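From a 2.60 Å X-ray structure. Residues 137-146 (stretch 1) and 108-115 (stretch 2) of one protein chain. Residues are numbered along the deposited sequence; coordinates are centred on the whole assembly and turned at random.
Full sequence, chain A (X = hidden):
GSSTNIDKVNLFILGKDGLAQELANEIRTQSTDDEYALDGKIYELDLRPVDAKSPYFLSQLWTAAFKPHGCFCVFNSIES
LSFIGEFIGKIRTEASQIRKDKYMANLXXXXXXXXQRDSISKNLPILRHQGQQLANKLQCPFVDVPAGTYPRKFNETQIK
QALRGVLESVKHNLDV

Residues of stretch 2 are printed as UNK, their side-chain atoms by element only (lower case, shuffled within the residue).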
ATOM      1  N   LYS A 137     -11.093  -7.131   6.895  1.00 52.84           N
ATOM      2  CA  LYS A 137     -11.814  -6.085   7.606  1.00 54.07           C
ATOM      3  C   LYS A 137     -11.912  -4.825   6.735  1.00 52.82           C
ATOM      4  O   LYS A 137     -12.942  -4.179   6.694  1.00 55.71           O
ATOM      5  CB  LYS A 137     -11.166  -5.796   8.960  1.00 55.19           C
ATOM      6  CG  LYS A 137     -11.794  -4.629   9.745  1.00 57.84           C
ATOM      7  CD  LYS A 137     -12.215  -4.991  11.178  1.00 60.64           C
ATOM      8  CE  LYS A 137     -11.919  -3.834  12.144  1.00 63.88           C
ATOM      9  NZ  LYS A 137     -12.570  -3.981  13.482  1.00 68.90           N
ATOM     10  N   LEU A 138     -10.854  -4.495   6.027  1.00 49.91           N
ATOM     11  CA  LEU A 138     -10.864  -3.284   5.200  1.00 49.18           C
ATOM     12  C   LEU A 138     -11.418  -3.531   3.778  1.00 47.47           C
ATOM     13  O   LEU A 138     -11.625  -2.574   3.044  1.00 48.71           O
ATOM     14  CB  LEU A 138      -9.463  -2.664   5.124  1.00 47.05           C
ATOM     15  CG  LEU A 138      -8.650  -2.612   6.433  1.00 49.23           C
ATOM     16  CD1 LEU A 138      -7.175  -2.378   6.114  1.00 46.01           C
ATOM     17  CD2 LEU A 138      -9.149  -1.641   7.527  1.00 51.10           C
ATOM     18  N   GLN A 139     -11.648  -4.793   3.415  1.00 46.09           N
ATOM     19  CA  GLN A 139     -12.025  -5.192   2.045  1.00 46.30           C
ATOM     20  C   GLN A 139     -11.040  -4.627   1.012  1.00 44.29           C
ATOM     21  O   GLN A 139     -11.420  -3.968   0.052  1.00 43.07           O
ATOM     22  CB  GLN A 139     -13.474  -4.803   1.701  1.00 48.55           C
ATOM     23  CG  GLN A 139     -14.546  -5.399   2.607  1.00 51.07           C
ATOM     24  CD  GLN A 139     -15.028  -6.806   2.242  1.00 51.70           C
ATOM     25  OE1 GLN A 139     -14.514  -7.453   1.349  1.00 49.64           O
ATOM     26  NE2 GLN A 139     -16.017  -7.297   2.987  1.00 55.72           N
ATOM     27  N   CYS A 140      -9.756  -4.844   1.289  1.00 43.33           N
ATOM     28  CA  CYS A 140      -8.699  -4.345   0.451  1.00 42.40           C
ATOM     29  C   CYS A 140      -7.842  -5.514  -0.013  1.00 40.16           C
ATOM     30  O   CYS A 140      -7.760  -6.528   0.689  1.00 41.39           O
ATOM     31  CB  CYS A 140      -7.840  -3.329   1.189  1.00 42.34           C
ATOM     32  SG  CYS A 140      -6.892  -3.984   2.579  1.00 46.94           S
ATOM     33  N   PRO A 141      -7.224  -5.383  -1.192  1.00 37.21           N
ATOM     34  CA  PRO A 141      -6.320  -6.438  -1.631  1.00 37.66           C
ATOM     35  C   PRO A 141      -5.161  -6.623  -0.659  1.00 37.06           C
ATOM     36  O   PRO A 141      -4.667  -5.669  -0.068  1.00 34.19           O
ATOM     37  CB  PRO A 141      -5.791  -5.941  -2.973  1.00 36.14           C
ATOM     38  CG  PRO A 141      -6.869  -5.019  -3.466  1.00 37.27           C
ATOM     39  CD  PRO A 141      -7.372  -4.330  -2.211  1.00 37.68           C
ATOM     40  N   PHE A 142      -4.778  -7.879  -0.473  1.00 37.84           N
ATOM     41  CA  PHE A 142      -3.579  -8.196   0.261  1.00 36.60           C
ATOM     42  C   PHE A 142      -2.570  -8.872  -0.661  1.00 36.79           C
ATOM     43  O   PHE A 142      -2.842  -9.937  -1.197  1.00 38.21           O
ATOM     44  CB  PHE A 142      -3.921  -9.079   1.460  1.00 37.01           C
ATOM     45  CG  PHE A 142      -2.731  -9.567   2.190  1.00 38.14           C
ATOM     46  CD1 PHE A 142      -1.831  -8.683   2.721  1.00 37.47           C
ATOM     47  CD2 PHE A 142      -2.500 -10.929   2.339  1.00 42.96           C
ATOM     48  CE1 PHE A 142      -0.744  -9.118   3.459  1.00 41.11           C
ATOM     49  CE2 PHE A 142      -1.397 -11.395   3.066  1.00 42.85           C
ATOM     50  CZ  PHE A 142      -0.503 -10.482   3.614  1.00 42.58           C
ATOM     51  N   VAL A 143      -1.403  -8.241  -0.801  1.00 37.67           N
ATOM     52  CA  VAL A 143      -0.303  -8.727  -1.649  1.00 40.30           C
ATOM     53  C   VAL A 143       0.974  -9.071  -0.895  1.00 42.88           C
ATOM     54  O   VAL A 143       1.411  -8.317  -0.039  1.00 43.74           O
ATOM     55  CB  VAL A 143       0.010  -7.712  -2.794  1.00 40.39           C
ATOM     56  CG1 VAL A 143       1.047  -8.291  -3.750  1.00 40.81           C
ATOM     57  CG2 VAL A 143      -1.245  -7.347  -3.606  1.00 35.87           C
ATOM     58  N   ASP A 144       1.588 -10.203  -1.219  1.00 49.76           N
ATOM     59  CA  ASP A 144       2.929 -10.537  -0.713  1.00 54.87           C
ATOM     60  C   ASP A 144       4.019 -10.150  -1.707  1.00 54.64           C
ATOM     61  O   ASP A 144       3.984 -10.583  -2.863  1.00 57.03           O
ATOM     62  CB  ASP A 144       3.064 -12.043  -0.446  1.00 63.76           C
ATOM     63  CG  ASP A 144       1.975 -12.592   0.438  1.00 66.68           C
ATOM     64  OD1 ASP A 144       1.441 -11.875   1.304  1.00 71.18           O
ATOM     65  OD2 ASP A 144       1.655 -13.772   0.270  1.00 71.39           O
ATOM     66  N   VAL A 145       5.001  -9.364  -1.251  1.00 54.12           N
ATOM     67  CA  VAL A 145       6.140  -8.967  -2.090  1.00 53.28           C
ATOM     68  C   VAL A 145       7.473  -9.435  -1.525  1.00 55.32           C
ATOM     69  O   VAL A 145       8.054  -8.790  -0.637  1.00 52.85           O
ATOM     70  CB  VAL A 145       6.188  -7.446  -2.378  1.00 50.55           C
ATOM     71  CG1 VAL A 145       7.216  -7.155  -3.457  1.00 50.76           C
ATOM     72  CG2 VAL A 145       4.810  -6.942  -2.794  1.00 47.80           C
ATOM     73  N   PRO A 146       7.983 -10.554  -2.069  1.00 61.05           N
ATOM     74  CA  PRO A 146       9.283 -11.154  -1.737  1.00 63.46           C
ATOM     75  C   PRO A 146      10.463 -10.300  -2.183  1.00 64.99           C
ATOM     76  O   PRO A 146      10.386  -9.690  -3.242  1.00 64.18           O
ATOM     77  CB  PRO A 146       9.260 -12.465  -2.508  1.00 67.81           C
ATOM     78  CG  PRO A 146       8.286 -12.266  -3.609  1.00 64.85           C
ATOM     79  CD  PRO A 146       7.242 -11.373  -3.051  1.00 61.11           C
ATOM     80  N   UNK A 108      -8.940   3.677  -0.899  1.00 49.52           N
ATOM     81  CA  UNK A 108      -8.254   2.553  -1.539  1.00 46.65           C
ATOM     82  C   UNK A 108      -7.001   2.127  -0.794  1.00 44.46           C
ATOM     83  O   UNK A 108      -5.882   2.611  -1.068  1.00 47.95           O
ATOM     84  c   UNK A 108      -7.869   3.102  -2.918  1.00 47.04           C
ATOM     85  c   UNK A 108      -8.749   4.290  -3.120  1.00 50.18           C
ATOM     86  c   UNK A 108      -8.938   4.878  -1.746  1.00 51.45           C
ATOM     87  N   UNK A 109      -7.185   1.217   0.140  1.00 41.43           N
ATOM     88  CA  UNK A 109      -6.046   0.628   0.831  1.00 40.20           C
ATOM     89  C   UNK A 109      -5.528  -0.567  -0.002  1.00 37.01           C
ATOM     90  O   UNK A 109      -6.241  -1.063  -0.846  1.00 40.27           O
ATOM     91  c   UNK A 109      -5.497   1.919   3.808  1.00 42.70           C
ATOM     92  c   UNK A 109      -8.044   2.519   4.776  1.00 47.25           C
ATOM     93  c   UNK A 109      -6.446   0.150   2.241  1.00 39.68           C
ATOM     94  c   UNK A 109      -6.941   3.188   5.293  1.00 47.05           C
ATOM     95  c   UNK A 109      -7.879   1.541   3.779  1.00 44.21           C
ATOM     96  c   UNK A 109      -5.664   2.884   4.807  1.00 45.87           C
ATOM     97  c   UNK A 109      -6.614   1.236   3.268  1.00 42.04           C
ATOM     98  N   UNK A 110      -4.283  -0.980   0.222  1.00 33.87           N
ATOM     99  CA  UNK A 110      -3.760  -2.277  -0.198  1.00 31.11           C
ATOM    100  C   UNK A 110      -2.672  -2.635   0.791  1.00 31.52           C
ATOM    101  O   UNK A 110      -1.805  -1.782   1.123  1.00 32.75           O
ATOM    102  o   UNK A 110      -4.254  -2.025  -2.565  1.00 32.86           O
ATOM    103  c   UNK A 110      -2.516  -3.669  -2.026  1.00 29.02           C
ATOM    104  c   UNK A 110      -3.189  -2.276  -1.650  1.00 31.38           C
ATOM    105  N   UNK A 111      -2.737  -3.860   1.292  1.00 31.96           N
ATOM    106  CA  UNK A 111      -1.789  -4.317   2.283  1.00 34.97           C
ATOM    107  C   UNK A 111      -0.676  -5.068   1.609  1.00 33.00           C
ATOM    108  O   UNK A 111      -0.927  -6.027   0.916  1.00 29.63           O
ATOM    109  c   UNK A 111      -2.457  -5.194   3.371  1.00 39.46           C
ATOM    110  c   UNK A 111      -4.201  -5.535   5.140  1.00 47.90           C
ATOM    111  c   UNK A 111      -2.974  -3.344   5.050  1.00 46.07           C
ATOM    112  c   UNK A 111      -3.527  -4.508   4.224  1.00 45.45           C
ATOM    113  N   UNK A 112       0.560  -4.680   1.920  1.00 33.10           N
ATOM    114  CA  UNK A 112       1.688  -5.327   1.350  1.00 33.95           C
ATOM    115  C   UNK A 112       2.546  -6.007   2.366  1.00 36.40           C
ATOM    116  O   UNK A 112       3.150  -5.343   3.168  1.00 37.15           O
ATOM    117  c   UNK A 112       2.537  -4.382   0.488  1.00 34.09           C
ATOM    118  c   UNK A 112       2.289  -2.673  -1.359  1.00 34.00           C
ATOM    119  c   UNK A 112       1.710  -3.911  -0.719  1.00 33.55           C
ATOM    120  c   UNK A 112       3.785  -5.087  -0.007  1.00 32.64           C
ATOM    121  N   UNK A 113       2.648  -7.339   2.288  1.00 37.01           N
ATOM    122  CA  UNK A 113       3.607  -8.021   3.092  1.00 40.31           C
ATOM    123  C   UNK A 113       4.918  -8.195   2.330  1.00 43.61           C
ATOM    124  O   UNK A 113       4.978  -8.909   1.325  1.00 43.39           O
ATOM    125  c   UNK A 113       3.047  -9.354   3.576  1.00 43.33           C
ATOM    126  c   UNK A 113       3.245 -11.627   4.541  1.00 50.77           C
ATOM    127  c   UNK A 113       4.002 -10.333   4.254  1.00 46.74           C
ATOM    128  c   UNK A 113       4.621  -9.791   5.540  1.00 49.36           C
ATOM    129  N   UNK A 114       5.956  -7.541   2.841  1.00 47.89           N
ATOM    130  CA  UNK A 114       7.326  -7.626   2.339  1.00 53.58           C
ATOM    131  C   UNK A 114       8.185  -8.713   3.019  1.00 59.30           C
ATOM    132  O   UNK A 114       8.194  -8.823   4.248  1.00 61.10           O
ATOM    133  c   UNK A 114       8.003  -6.284   2.509  1.00 51.05           C
ATOM    134  N   UNK A 115       8.917  -9.494   2.224  1.00 64.47           N
ATOM    135  CA  UNK A 115       9.925 -10.426   2.771  1.00 71.60           C
ATOM    136  C   UNK A 115      11.235  -9.708   3.052  1.00 76.19           C
ATOM    137  O   UNK A 115      11.295  -8.798   3.885  1.00 75.95           O
ATOM    138  n   UNK A 115       8.499 -13.040   2.897  1.00 77.20           N
ATOM    139  c   UNK A 115       8.955 -12.556   1.750  1.00 76.24           C
ATOM    140  c   UNK A 115      10.166 -11.628   1.846  1.00 74.90           C
ATOM    141  o   UNK A 115       8.427 -12.824   0.661  1.00 78.13           O
TER

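Position 108 carries three carbons that close a ring onto its own backbone N and touch nothing on stretch 1, the mark of proline. Its CB points away from stretch 1. Pro108 lies just before the strand, where a residue without an amide hydrogen costs no ladder bond.

At position 109 one carbon leads to a ring of six carbons with no heteroatom; CB points toward stretch 1 and lies 3.9 Å from CB of Cys140. This is phenylalanine, a flat, wholly apolar group that suits this buried site.

Position 110 has a first carbon bearing one oxygen and one carbon, the latter 4.2 Å from CG2 of Val143, which makes it threonine, that carbon being CG2. OG1 of Thr110 donates a hydrogen bond to O of Phe109 at 2.8 Å, so the hydroxyl is satisfied although the residue is buried.

At position 111 four carbons fork at the second and pack against Cys140, Phe142 and, more distantly, Leu138; this is leucine. CG of Leu111 lies 3.8 Å from SG of Cys140, CD2 is 4.4 Å from CD1 of Leu138, and CB is 3.6 Å from CD1 of Phe142. A four-carbon apolar side chain is long enough to line all three.

Position 112 also has four carbons, but forked at the first, with one arm two carbons long, and packs on Val145: isoleucine. CG2 of Ile112 lies 3.5 Å from CG2 of Val145, so a branched apolar group suits this buried place.

At 113 the fork returns to the second carbon of four, beside Phe142 and Asp144, giving leucine again. CB of Leu113 is 3.7 Å from CZ of Phe142, and CD2 lies 3.7 Å from OD1 of Asp144; apolar bulk suits a buried site beside the ring.

A single carbon at 114, paired with Val145 and little covered by stretch 1, means alanine. CA of Ala114 approaches O of Val145 at 3.3 Å; a lone methyl suits this buried position.

Position 115 has two carbons, the second carrying one oxygen and one nitrogen, with the oxygen 3.3 Å from CB of Pro146: asparagine. A polar amide suits this exposed end.

The contact is a parallel ladder. N of Leu111, Leu113 and Asn115 donates to O of Pro141, Val143 and Val145 at 3.0, 2.8 and 3.1 Å, while N of Val143 and Val145 donates to O of Leu111 and Leu113 at 2.8 and 2.6 Å. Side chains alternate: Phe142 and Asp144 share a face with the two leucines, Val143 and Val145 the other with Ile112 and Ala114.

Stretch 2 108-115: PFTLILAN
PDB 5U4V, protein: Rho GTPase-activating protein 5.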